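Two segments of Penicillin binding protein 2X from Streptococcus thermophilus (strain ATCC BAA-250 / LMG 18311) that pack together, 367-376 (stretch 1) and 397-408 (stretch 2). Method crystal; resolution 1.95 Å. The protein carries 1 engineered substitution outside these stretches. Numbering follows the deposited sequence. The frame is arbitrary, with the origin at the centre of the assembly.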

# COMPACT_ATOMS: atom_id res chain seq x y z
N GLY A 367 -25.16 -1.44 -23.54
CA GLY A 367 -24.32 -1.80 -24.70
C GLY A 367 -22.85 -1.92 -24.34
O GLY A 367 -22.37 -1.29 -23.38
N ASP A 368 -22.13 -2.72 -25.13
CA ASP A 368 -20.70 -2.97 -24.93
C ASP A 368 -19.84 -1.72 -24.92
O ASP A 368 -19.00 -1.56 -24.06
CB ASP A 368 -20.14 -3.91 -26.01
CG ASP A 368 -20.52 -5.38 -25.78
OD1 ASP A 368 -21.31 -5.68 -24.86
OD2 ASP A 368 -20.01 -6.23 -26.54
N LYS A 369 -20.06 -0.84 -25.90
CA LYS A 369 -19.27 0.39 -26.01
C LYS A 369 -19.38 1.25 -24.75
O LYS A 369 -18.35 1.72 -24.20
CB LYS A 369 -19.73 1.17 -27.24
CG LYS A 369 -19.18 2.57 -27.40
CD LYS A 369 -19.80 3.22 -28.62
CE LYS A 369 -19.55 4.72 -28.67
NZ LYS A 369 -18.11 5.05 -28.56
N VAL A 370 -20.61 1.46 -24.29
CA VAL A 370 -20.88 2.25 -23.09
C VAL A 370 -20.26 1.59 -21.85
O VAL A 370 -19.50 2.23 -21.11
CB VAL A 370 -22.39 2.49 -22.90
CG1 VAL A 370 -22.68 3.11 -21.53
CG2 VAL A 370 -22.94 3.40 -24.01
N TRP A 371 -20.57 0.32 -21.61
CA TRP A 371 -20.00 -0.39 -20.46
C TRP A 371 -18.47 -0.36 -20.47
O TRP A 371 -17.83 -0.09 -19.44
CB TRP A 371 -20.53 -1.82 -20.37
CG TRP A 371 -19.91 -2.67 -19.26
CD1 TRP A 371 -19.35 -3.91 -19.40
CD2 TRP A 371 -19.76 -2.31 -17.88
NE1 TRP A 371 -18.86 -4.35 -18.18
CE2 TRP A 371 -19.11 -3.39 -17.23
CE3 TRP A 371 -20.11 -1.19 -17.12
CZ2 TRP A 371 -18.80 -3.37 -15.87
CZ3 TRP A 371 -19.80 -1.17 -15.77
CH2 TRP A 371 -19.16 -2.25 -15.15
N SER A 372 -17.87 -0.62 -21.63
CA SER A 372 -16.42 -0.64 -21.74
C SER A 372 -15.80 0.75 -21.39
O SER A 372 -14.71 0.84 -20.79
CB SER A 372 -16.00 -1.12 -23.13
OG SER A 372 -14.59 -1.05 -23.29
N ASN A 373 -16.53 1.80 -21.75
CA ASN A 373 -16.11 3.16 -21.44
C ASN A 373 -16.24 3.43 -19.93
O ASN A 373 -15.42 4.16 -19.37
CB ASN A 373 -16.94 4.17 -22.22
CG ASN A 373 -16.38 5.57 -22.12
OD1 ASN A 373 -17.03 6.47 -21.59
ND2 ASN A 373 -15.14 5.75 -22.58
N TYR A 374 -17.27 2.88 -19.28
CA TYR A 374 -17.40 3.02 -17.81
C TYR A 374 -16.23 2.36 -17.10
O TYR A 374 -15.71 2.92 -16.13
CB TYR A 374 -18.74 2.52 -17.25
CG TYR A 374 -19.84 3.56 -17.32
CD1 TYR A 374 -19.85 4.64 -16.45
CD2 TYR A 374 -20.89 3.45 -18.25
CE1 TYR A 374 -20.85 5.61 -16.50
CE2 TYR A 374 -21.90 4.41 -18.30
CZ TYR A 374 -21.87 5.49 -17.43
OH TYR A 374 -22.85 6.45 -17.47
N LEU A 375 -15.81 1.20 -17.58
CA LEU A 375 -14.66 0.51 -16.99
C LEU A 375 -13.39 1.34 -17.17
O LEU A 375 -12.49 1.33 -16.34
CB LEU A 375 -14.47 -0.87 -17.61
CG LEU A 375 -15.50 -1.94 -17.25
CD1 LEU A 375 -15.36 -3.13 -18.17
CD2 LEU A 375 -15.34 -2.38 -15.79
N SER A 376 -13.34 2.08 -18.28
CA SER A 376 -12.21 2.95 -18.55
C SER A 376 -12.26 4.17 -17.59
O SER A 376 -11.25 4.55 -17.01
CB SER A 376 -12.19 3.35 -20.02
OG SER A 376 -11.01 4.06 -20.32
N SER A 397 -10.11 -6.91 -21.34
CA SER A 397 -10.27 -7.45 -22.68
C SER A 397 -11.26 -6.65 -23.49
O SER A 397 -12.21 -6.09 -22.95
CB SER A 397 -10.78 -8.89 -22.59
OG SER A 397 -11.06 -9.39 -23.87
N GLN A 398 -11.03 -6.59 -24.78
CA GLN A 398 -11.99 -5.92 -25.66
C GLN A 398 -12.81 -6.95 -26.47
O GLN A 398 -13.47 -6.58 -27.42
CB GLN A 398 -11.31 -4.86 -26.53
CG GLN A 398 -10.62 -3.73 -25.73
CD GLN A 398 -11.54 -3.01 -24.73
OE1 GLN A 398 -12.74 -2.84 -24.98
NE2 GLN A 398 -10.97 -2.57 -23.60
N ASN A 399 -12.76 -8.23 -26.07
CA ASN A 399 -13.56 -9.28 -26.71
C ASN A 399 -15.00 -9.16 -26.19
O ASN A 399 -15.21 -9.02 -24.99
CB ASN A 399 -12.99 -10.65 -26.36
CG ASN A 399 -13.75 -11.77 -27.02
OD1 ASN A 399 -14.60 -12.41 -26.40
ND2 ASN A 399 -13.47 -12.00 -28.29
N SER A 400 -15.99 -9.26 -27.09
CA SER A 400 -17.41 -9.07 -26.73
C SER A 400 -17.88 -9.97 -25.59
O SER A 400 -18.62 -9.54 -24.73
CB SER A 400 -18.32 -9.24 -27.95
OG SER A 400 -18.34 -10.59 -28.40
N VAL A 401 -17.42 -11.22 -25.60
CA VAL A 401 -17.77 -12.16 -24.54
C VAL A 401 -17.22 -11.71 -23.18
O VAL A 401 -17.96 -11.73 -22.19
CB VAL A 401 -17.29 -13.60 -24.86
CG1 VAL A 401 -17.68 -14.55 -23.74
CG2 VAL A 401 -17.86 -14.05 -26.19
N ASN A 402 -15.95 -11.30 -23.12
CA ASN A 402 -15.36 -10.80 -21.88
C ASN A 402 -16.06 -9.53 -21.38
O ASN A 402 -16.24 -9.36 -20.19
CB ASN A 402 -13.87 -10.46 -22.01
CG ASN A 402 -13.01 -11.66 -22.26
OD1 ASN A 402 -13.05 -12.23 -23.32
ND2 ASN A 402 -12.16 -12.00 -21.30
N ILE A 403 -16.43 -8.63 -22.30
CA ILE A 403 -17.11 -7.38 -21.91
C ILE A 403 -18.44 -7.70 -21.19
O ILE A 403 -18.75 -7.08 -20.18
CB ILE A 403 -17.33 -6.44 -23.10
CG1 ILE A 403 -15.98 -5.93 -23.63
CG2 ILE A 403 -18.16 -5.22 -22.68
CD1 ILE A 403 -16.10 -5.13 -24.91
N ALA A 404 -19.18 -8.69 -21.69
CA ALA A 404 -20.43 -9.10 -21.03
C ALA A 404 -20.14 -9.74 -19.66
O ALA A 404 -20.78 -9.42 -18.67
CB ALA A 404 -21.21 -10.08 -21.90
N GLN A 405 -19.17 -10.64 -19.63
CA GLN A 405 -18.80 -11.32 -18.39
C GLN A 405 -18.29 -10.36 -17.34
O GLN A 405 -18.51 -10.58 -16.15
CB GLN A 405 -17.73 -12.37 -18.66
CG GLN A 405 -18.21 -13.60 -19.43
CD GLN A 405 -17.07 -14.50 -19.89
OE1 GLN A 405 -15.96 -14.03 -20.17
NE2 GLN A 405 -17.35 -15.78 -19.99
N SER A 406 -17.60 -9.30 -17.77
CA SER A 406 -17.06 -8.31 -16.85
C SER A 406 -18.15 -7.64 -16.01
O SER A 406 -17.84 -7.11 -14.93
CB SER A 406 -16.23 -7.23 -17.59
OG SER A 406 -17.06 -6.40 -18.39
N SER A 407 -19.40 -7.71 -16.48
CA SER A 407 -20.54 -7.13 -15.76
C SER A 407 -20.75 -7.82 -14.40
O SER A 407 -21.35 -7.23 -13.50
CB SER A 407 -21.83 -7.19 -16.59
OG SER A 407 -22.32 -8.51 -16.69
N PHE A 408 -20.28 -9.06 -14.27
CA PHE A 408 -20.28 -9.78 -12.99
C PHE A 408 -18.84 -10.12 -12.56
O PHE A 408 -18.61 -11.01 -11.76
CB PHE A 408 -21.23 -10.99 -12.97
CG PHE A 408 -21.11 -11.92 -14.13
CD1 PHE A 408 -21.84 -11.70 -15.29
CD2 PHE A 408 -20.31 -13.06 -14.06
CE1 PHE A 408 -21.75 -12.56 -16.37
CE2 PHE A 408 -20.22 -13.94 -15.14
CZ PHE A 408 -20.93 -13.68 -16.30
O HOH W 1 -21.42 -8.64 -25.23
O HOH W 2 -12.58 -0.95 -21.23

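How does the first turn of helix 368-376 meet stretch 2? Gly367, with positive phi, occupies the N-cap position, and the CA-to-CB bond of Asp368 points toward stretch 2. OD2 of Asp368 lies 3.7 Å from CB of Ser400, and the carboxylate, on a partly exposed residue, stays in reach of solvent: water 1 lies 3.0 Å from both Asp368 OD1 and Ser400 O.

What does Trp371 contribute? Trp371 is buried and its CA-to-CB bond points toward stretch 2; its indole offers carbon for packing and one N-H to donate. CD1 of Trp371 packs 3.7 Å from CG2 of Ile403, while NE1 of Trp371 donates to OG of Ser406, at the ring edge, at 2.7 Å. Ser406 suits this buried place because its hydroxyl, in the p rotamer, accepts from the indole and donates to Ile403 O, 2.6 Å from OG of Ser406, so both groups are satisfied.

What does Ser372 meet? Its CB lies 4.4 Å from CD1 of Ile403, a loose contact, and its OG lies 3.1 Å from OE1 of Gln398. Water 2 joins the same pair, accepting from Gln398 NE2 and donating to Ser372 O.

What closes the contact? One turn beyond Trp371, Leu375 CD1 lies 3.7 Å from Ser406 OG, covering the buried hydroxyl with an apolar methyl.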